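Local coordinates for protein acyl-homoserine-lactone synthase (Pseudomonas aeruginosa, PDB 1RO5) that catalyses the synthesis of the quorum-sensing signal N-(3-oxododecanoyl)homoserine lactone from an acylated acyl carrier protein and S-adenosyl-L-methionine, at residues D47-L52 and P77-T83; P97-S103 and D136-T142. The contacts are given in a common frame with arbitrary orientation. Numbering follows the deposited sequence.

Contact 1: D47-L52 and P77-T83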
loop_
_atom_site.group_PDB
_atom_site.type_symbol
_atom_site.label_atom_id
_atom_site.label_comp_id
_atom_site.label_asym_id
_atom_site.label_seq_id
_atom_site.Cartn_x
_atom_site.Cartn_y
_atom_site.Cartn_z
ATOM N N ASP A 47 -13.508 -4.785 -3.445
ATOM C CA ASP A 47 -13.879 -6.006 -2.706
ATOM C C ASP A 47 -14.488 -5.637 -1.311
ATOM O O ASP A 47 -14.722 -4.432 -0.964
ATOM C CB ASP A 47 -12.639 -6.898 -2.590
ATOM C CG ASP A 47 -11.434 -6.198 -1.907
ATOM O OD1 ASP A 47 -11.619 -5.190 -1.135
ATOM O OD2 ASP A 47 -10.276 -6.709 -1.929
ATOM N N GLY A 48 -14.727 -6.612 -0.499
ATOM C CA GLY A 48 -15.445 -6.390 0.736
ATOM C C GLY A 48 -14.600 -5.556 1.726
ATOM O O GLY A 48 -15.169 -4.856 2.582
ATOM N N TYR A 49 -13.261 -5.589 1.618
ATOM C CA TYR A 49 -12.411 -4.733 2.447
ATOM C C TYR A 49 -12.697 -3.266 2.185
ATOM O O TYR A 49 -12.480 -2.464 3.036
ATOM C CB TYR A 49 -10.916 -5.028 2.190
ATOM C CG TYR A 49 -10.512 -6.474 2.601
ATOM C CD1 TYR A 49 -10.256 -7.453 1.650
ATOM C CD2 TYR A 49 -10.313 -6.779 3.927
ATOM C CE1 TYR A 49 -9.914 -8.747 2.025
ATOM C CE2 TYR A 49 -9.907 -8.079 4.348
ATOM C CZ TYR A 49 -9.744 -9.043 3.409
ATOM O OH TYR A 49 -9.297 -10.295 3.831
ATOM N N ASP A 50 -13.137 -2.895 0.981
ATOM C CA ASP A 50 -13.432 -1.530 0.674
ATOM C C ASP A 50 -14.682 -1.059 1.468
ATOM O O ASP A 50 -14.964 0.114 1.576
ATOM C CB ASP A 50 -13.600 -1.342 -0.906
ATOM C CG ASP A 50 -12.315 -1.588 -1.604
ATOM O OD1 ASP A 50 -11.287 -0.873 -1.331
ATOM O OD2 ASP A 50 -12.174 -2.450 -2.457
ATOM N N ALA A 51 -15.409 -1.972 2.027
ATOM C CA ALA A 51 -16.617 -1.636 2.736
ATOM C C ALA A 51 -16.263 -1.664 4.221
ATOM O O ALA A 51 -17.164 -1.473 5.108
ATOM C CB ALA A 51 -17.738 -2.683 2.394
ATOM N N LEU A 52 -14.965 -1.797 4.546
ATOM C CA LEU A 52 -14.594 -1.875 5.979
ATOM C C LEU A 52 -13.856 -0.662 6.428
ATOM O O LEU A 52 -12.920 -0.731 7.235
ATOM C CB LEU A 52 -13.744 -3.090 6.236
ATOM C CG LEU A 52 -14.512 -4.414 6.080
ATOM C CD1 LEU A 52 -13.412 -5.372 6.228
ATOM C CD2 LEU A 52 -15.472 -4.546 7.133
ATOM N N PRO A 77 -10.690 -6.483 10.043
ATOM C CA PRO A 77 -10.214 -7.511 9.117
ATOM C C PRO A 77 -9.240 -6.886 8.066
ATOM O O PRO A 77 -9.460 -5.723 7.700
ATOM C CB PRO A 77 -11.514 -8.003 8.424
ATOM C CG PRO A 77 -12.619 -7.504 9.332
ATOM C CD PRO A 77 -12.129 -6.178 9.890
ATOM N N TYR A 78 -8.195 -7.629 7.656
ATOM C CA TYR A 78 -7.253 -7.146 6.672
ATOM C C TYR A 78 -6.704 -8.322 5.892
ATOM O O TYR A 78 -6.919 -9.461 6.305
ATOM C CB TYR A 78 -6.177 -6.238 7.325
ATOM C CG TYR A 78 -5.294 -6.909 8.325
ATOM C CD1 TYR A 78 -4.056 -7.365 7.963
ATOM C CD2 TYR A 78 -5.731 -7.092 9.644
ATOM C CE1 TYR A 78 -3.228 -7.952 8.852
ATOM C CE2 TYR A 78 -4.902 -7.704 10.586
ATOM C CZ TYR A 78 -3.614 -8.072 10.149
ATOM O OH TYR A 78 -2.747 -8.719 11.027
ATOM N N MET A 79 -6.111 -8.086 4.706
ATOM C CA MET A 79 -5.913 -9.174 3.715
ATOM C C MET A 79 -4.857 -10.178 4.284
ATOM O O MET A 79 -4.957 -11.376 4.029
ATOM C CB MET A 79 -5.382 -8.639 2.366
ATOM C CG MET A 79 -6.284 -7.569 1.721
ATOM S SD MET A 79 -5.956 -7.210 0.017
ATOM C CE MET A 79 -6.821 -8.791 -0.741
ATOM N N LEU A 80 -3.885 -9.751 5.097
ATOM C CA LEU A 80 -2.819 -10.707 5.496
ATOM C C LEU A 80 -3.504 -11.739 6.437
ATOM O O LEU A 80 -3.246 -12.923 6.343
ATOM C CB LEU A 80 -1.712 -10.031 6.298
ATOM C CG LEU A 80 -0.393 -10.688 6.559
ATOM C CD1 LEU A 80 0.529 -10.080 7.554
ATOM C CD2 LEU A 80 -0.130 -12.106 6.145
ATOM N N LYS A 81 -4.387 -11.238 7.283
ATOM C CA LYS A 81 -5.025 -12.048 8.324
ATOM C C LYS A 81 -6.136 -12.841 7.714
ATOM O O LYS A 81 -6.314 -14.015 8.084
ATOM C CB LYS A 81 -5.584 -11.179 9.448
ATOM C CG LYS A 81 -6.217 -11.961 10.618
ATOM C CD LYS A 81 -7.207 -11.294 11.603
ATOM C CE LYS A 81 -6.629 -10.568 12.787
ATOM N NZ LYS A 81 -7.355 -9.170 12.956
ATOM N N ASN A 82 -6.889 -12.255 6.758
ATOM C CA ASN A 82 -8.108 -12.938 6.369
ATOM C C ASN A 82 -8.146 -13.406 4.963
ATOM O O ASN A 82 -9.152 -13.976 4.620
ATOM C CB ASN A 82 -9.322 -12.051 6.646
ATOM C CG ASN A 82 -9.458 -11.695 8.115
ATOM O OD1 ASN A 82 -9.155 -10.560 8.566
ATOM N ND2 ASN A 82 -9.821 -12.672 8.888
ATOM N N THR A 83 -7.160 -13.087 4.124
ATOM C CA THR A 83 -7.153 -13.584 2.785
ATOM C C THR A 83 -5.836 -14.394 2.559
ATOM O O THR A 83 -5.795 -15.399 1.806
ATOM C CB THR A 83 -7.268 -12.341 1.728
ATOM O OG1 THR A 83 -8.591 -11.709 1.821
ATOM C CG2 THR A 83 -7.194 -12.817 0.304
#
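A tyrosine inserted against a one-turn helix joins two connections of the acetyltransferase-like fold: the 3-10 turn between strands 44-45 and 55-61, and helix 79-82, between strands 64-73 and 99-107. Tyr49 supplies most of the surface that 47-52 buries. Met79 covers one face of its ring, CG lying 4.0 Å from the ring centroid in a CH-pi contact, while SD sits obliquely at 5.1 Å from the same centroid, a Met-aromatic approach. Pro77 and Asn82 approach the ring edge, and Leu52 CD1 adds an apolar contact to Pro77 CG at 3.8 Å. Each partner is braced locally. Asp47 N donates to Asp50 OD2 at 2.9 Å, and both aspartates form salt bridges to Arg70 of strand 64-73, so the turn is tied to the main sheet. Across the way, Tyr78 occupies the N-cap position of helix 79-82, and its N bonds back to Asn82 OD1 at 3.2 Å. Just past that helix, Thr83 OG1 hydrogen-bonds the tyrosine's phenol: Tyr49 OH to Thr83 OG1 is 2.6 Å.

Contact 2: P97-S103 and D136-T142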
loop_
_atom_site.group_PDB
_atom_site.type_symbol
_atom_site.label_atom_id
_atom_site.label_comp_id
_atom_site.label_asym_id
_atom_site.label_seq_id
_atom_site.Cartn_x
_atom_site.Cartn_y
_atom_site.Cartn_z
ATOM N N PRO A 97 -3.841 -1.038 17.225
ATOM C CA PRO A 97 -4.134 0.277 16.730
ATOM C C PRO A 97 -2.907 1.025 16.282
ATOM O O PRO A 97 -3.027 2.119 15.769
ATOM C CB PRO A 97 -4.792 0.991 17.941
ATOM C CG PRO A 97 -4.954 -0.038 19.002
ATOM C CD PRO A 97 -4.144 -1.247 18.672
ATOM N N HIS A 98 -1.741 0.466 16.493
ATOM C CA HIS A 98 -0.497 1.127 16.092
ATOM C C HIS A 98 0.082 0.435 14.838
ATOM O O HIS A 98 1.185 0.769 14.369
ATOM C CB HIS A 98 0.525 1.100 17.273
ATOM C CG HIS A 98 0.033 1.810 18.492
ATOM N ND1 HIS A 98 -0.400 3.130 18.449
ATOM C CD2 HIS A 98 -0.187 1.377 19.760
ATOM C CE1 HIS A 98 -0.829 3.491 19.653
ATOM N NE2 HIS A 98 -0.733 2.439 20.453
ATOM N N ILE A 99 -0.646 -0.549 14.324
ATOM C CA ILE A 99 -0.190 -1.200 13.126
ATOM C C ILE A 99 -1.340 -1.195 12.046
ATOM O O ILE A 99 -2.497 -1.512 12.389
ATOM C CB ILE A 99 0.241 -2.658 13.502
ATOM C CG1 ILE A 99 1.332 -2.608 14.657
ATOM C CG2 ILE A 99 0.618 -3.461 12.203
ATOM C CD1 ILE A 99 1.683 -4.000 15.289
ATOM N N TRP A 100 -0.981 -0.930 10.784
ATOM C CA TRP A 100 -1.879 -0.892 9.675
ATOM C C TRP A 100 -1.348 -1.813 8.622
ATOM O O TRP A 100 -0.162 -2.105 8.548
ATOM C CB TRP A 100 -1.908 0.554 9.104
ATOM C CG TRP A 100 -2.686 1.580 9.849
ATOM C CD1 TRP A 100 -3.581 1.379 10.843
ATOM C CD2 TRP A 100 -2.638 2.997 9.644
ATOM N NE1 TRP A 100 -4.145 2.581 11.229
ATOM C CE2 TRP A 100 -3.553 3.583 10.521
ATOM C CE3 TRP A 100 -1.888 3.825 8.815
ATOM C CZ2 TRP A 100 -3.762 4.927 10.572
ATOM C CZ3 TRP A 100 -2.096 5.137 8.856
ATOM C CH2 TRP A 100 -3.043 5.691 9.728
ATOM N N GLU A 101 -2.222 -2.232 7.758
ATOM C CA GLU A 101 -1.891 -3.030 6.632
ATOM C C GLU A 101 -2.030 -2.253 5.344
ATOM O O GLU A 101 -2.963 -1.415 5.205
ATOM C CB GLU A 101 -2.859 -4.235 6.530
ATOM C CG GLU A 101 -2.385 -5.099 5.354
ATOM C CD GLU A 101 -3.414 -6.056 4.736
ATOM O OE1 GLU A 101 -4.591 -5.715 4.608
ATOM O OE2 GLU A 101 -2.991 -7.095 4.308
ATOM N N LEU A 102 -1.052 -2.449 4.444
ATOM C CA LEU A 102 -1.114 -1.902 3.111
ATOM C C LEU A 102 -1.523 -3.034 2.163
ATOM O O LEU A 102 -1.054 -4.207 2.299
ATOM C CB LEU A 102 0.225 -1.363 2.659
ATOM C CG LEU A 102 0.976 -0.440 3.596
ATOM C CD1 LEU A 102 2.238 -0.092 2.930
ATOM C CD2 LEU A 102 0.084 0.802 3.848
ATOM N N SER A 103 -2.274 -2.649 1.109
ATOM C CA SER A 103 -2.705 -3.593 0.119
ATOM C C SER A 103 -3.019 -2.947 -1.179
ATOM O O SER A 103 -3.130 -1.739 -1.250
ATOM C CB SER A 103 -3.921 -4.410 0.663
ATOM O OG SER A 103 -5.073 -3.628 0.874
ATOM N N ASP A 136 0.245 7.987 15.039
ATOM C CA ASP A 136 0.807 7.079 16.065
ATOM C C ASP A 136 0.969 5.617 15.604
ATOM O O ASP A 136 0.766 4.666 16.400
ATOM C CB ASP A 136 0.002 7.144 17.405
ATOM C CG ASP A 136 0.880 6.775 18.600
ATOM O OD1 ASP A 136 1.600 5.757 18.582
ATOM O OD2 ASP A 136 0.996 7.459 19.610
ATOM N N ILE A 137 1.338 5.429 14.345
ATOM C CA ILE A 137 1.535 4.073 13.878
ATOM C C ILE A 137 3.066 3.675 13.893
ATOM O O ILE A 137 3.902 4.393 13.316
ATOM C CB ILE A 137 0.926 3.922 12.460
ATOM C CG1 ILE A 137 -0.561 4.324 12.422
ATOM C CG2 ILE A 137 1.360 2.530 11.837
ATOM C CD1 ILE A 137 -1.518 3.415 13.250
ATOM N N GLN A 138 3.438 2.534 14.458
ATOM C CA GLN A 138 4.847 2.165 14.394
ATOM C C GLN A 138 5.257 1.187 13.307
ATOM O O GLN A 138 6.439 1.103 13.021
ATOM C CB GLN A 138 5.339 1.541 15.698
ATOM C CG GLN A 138 4.305 0.988 16.510
ATOM C CD GLN A 138 3.967 1.918 17.764
ATOM O OE1 GLN A 138 3.881 1.400 18.869
ATOM N NE2 GLN A 138 3.731 3.268 17.557
ATOM N N THR A 139 4.293 0.461 12.742
ATOM C CA THR A 139 4.516 -0.626 11.842
ATOM C C THR A 139 3.461 -0.711 10.728
ATOM O O THR A 139 2.248 -0.654 10.969
ATOM C CB THR A 139 4.458 -1.947 12.608
ATOM O OG1 THR A 139 5.424 -1.982 13.632
ATOM C CG2 THR A 139 4.899 -3.200 11.647
ATOM N N LEU A 140 3.935 -0.934 9.532
ATOM C CA LEU A 140 3.105 -1.298 8.411
ATOM C C LEU A 140 3.302 -2.761 7.994
ATOM O O LEU A 140 4.463 -3.256 7.885
ATOM C CB LEU A 140 3.456 -0.398 7.276
ATOM C CG LEU A 140 3.112 1.079 7.586
ATOM C CD1 LEU A 140 3.419 1.886 6.375
ATOM C CD2 LEU A 140 1.674 1.408 8.022
ATOM N N VAL A 141 2.230 -3.536 7.838
ATOM C CA VAL A 141 2.405 -4.844 7.278
ATOM C C VAL A 141 1.765 -4.888 5.865
ATOM O O VAL A 141 0.923 -4.054 5.528
ATOM C CB VAL A 141 1.806 -5.914 8.190
ATOM C CG1 VAL A 141 2.564 -5.950 9.484
ATOM C CG2 VAL A 141 0.280 -5.702 8.427
ATOM N N THR A 142 2.200 -5.804 5.019
ATOM C CA THR A 142 1.601 -5.906 3.704
ATOM C C THR A 142 1.913 -7.268 3.089
ATOM O O THR A 142 2.918 -7.879 3.406
ATOM C CB THR A 142 2.074 -4.731 2.830
ATOM O OG1 THR A 142 1.493 -4.816 1.528
ATOM C CG2 THR A 142 3.609 -4.854 2.599
#
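Parallel strands 99-107 and 139-145, joined through helix 118-133 as a beta-alpha-beta unit, pair here within the central mixed sheet of the acetyltransferase-like fold. At Asp136, the C-prime residue, with positive phi, of the Schellman motif that ends that helix, the backbone O accepts a bond from His98 ND1 at 2.8 Å. Ile137 follows, laying CD1 over the face of the Trp100 indole, 3.5 Å from the centroid of its five-membered ring, a CH-pi contact. Gln138 N then donates a hydrogen bond to His98 O at 2.9 Å, just before the regular ladder. Thr139 pairs with Ile99, and its O accepts a hydrogen bond from Trp100 N at 3.2 Å. Leu140 turns to the sheet face of Trp100 and Leu102, facing helix 118-133; its CD2 lies 3.8 Å from Trp100 CB and its CD1 4.1 Å from Leu102 CD1. Val141, on the other face with Ile99 and Glu101, continues the ladder through both backbone polar atoms: Val141 N to Trp100 O is 2.9 Å and Leu102 N to Val141 O is 2.8 Å. Thr142, its backbone paired with Leu176, adds a side-chain bond, OG1 donating to Leu102 O at 2.7 Å.

In the fold
From the N terminus, the chain reaches 47-52, runs out and back through the antiparallel hairpin of strands 55-61 and 64-73, and arrives at 77-83, where contact 1 closes that loop. It then enters strand 99-107, crosses through helix 118-133 and returns in strand 139-145, closing the larger loop of contact 2. The two loops are in series, neither enclosing nor crossing the other; the centres of the two contacts lie about 14 Å apart. They meet where Glu101 OE1 lies 2.8 Å from Met79 N, probably as a hydrogen bond, and Met79 SD packs 3.5 Å from Ser103 CB. Strand 64-73, antiparallel to 99-107, connects them further: the Arg70 that pairs with the aspartates of 47-52 also hydrogen-bonds Ser103 OG.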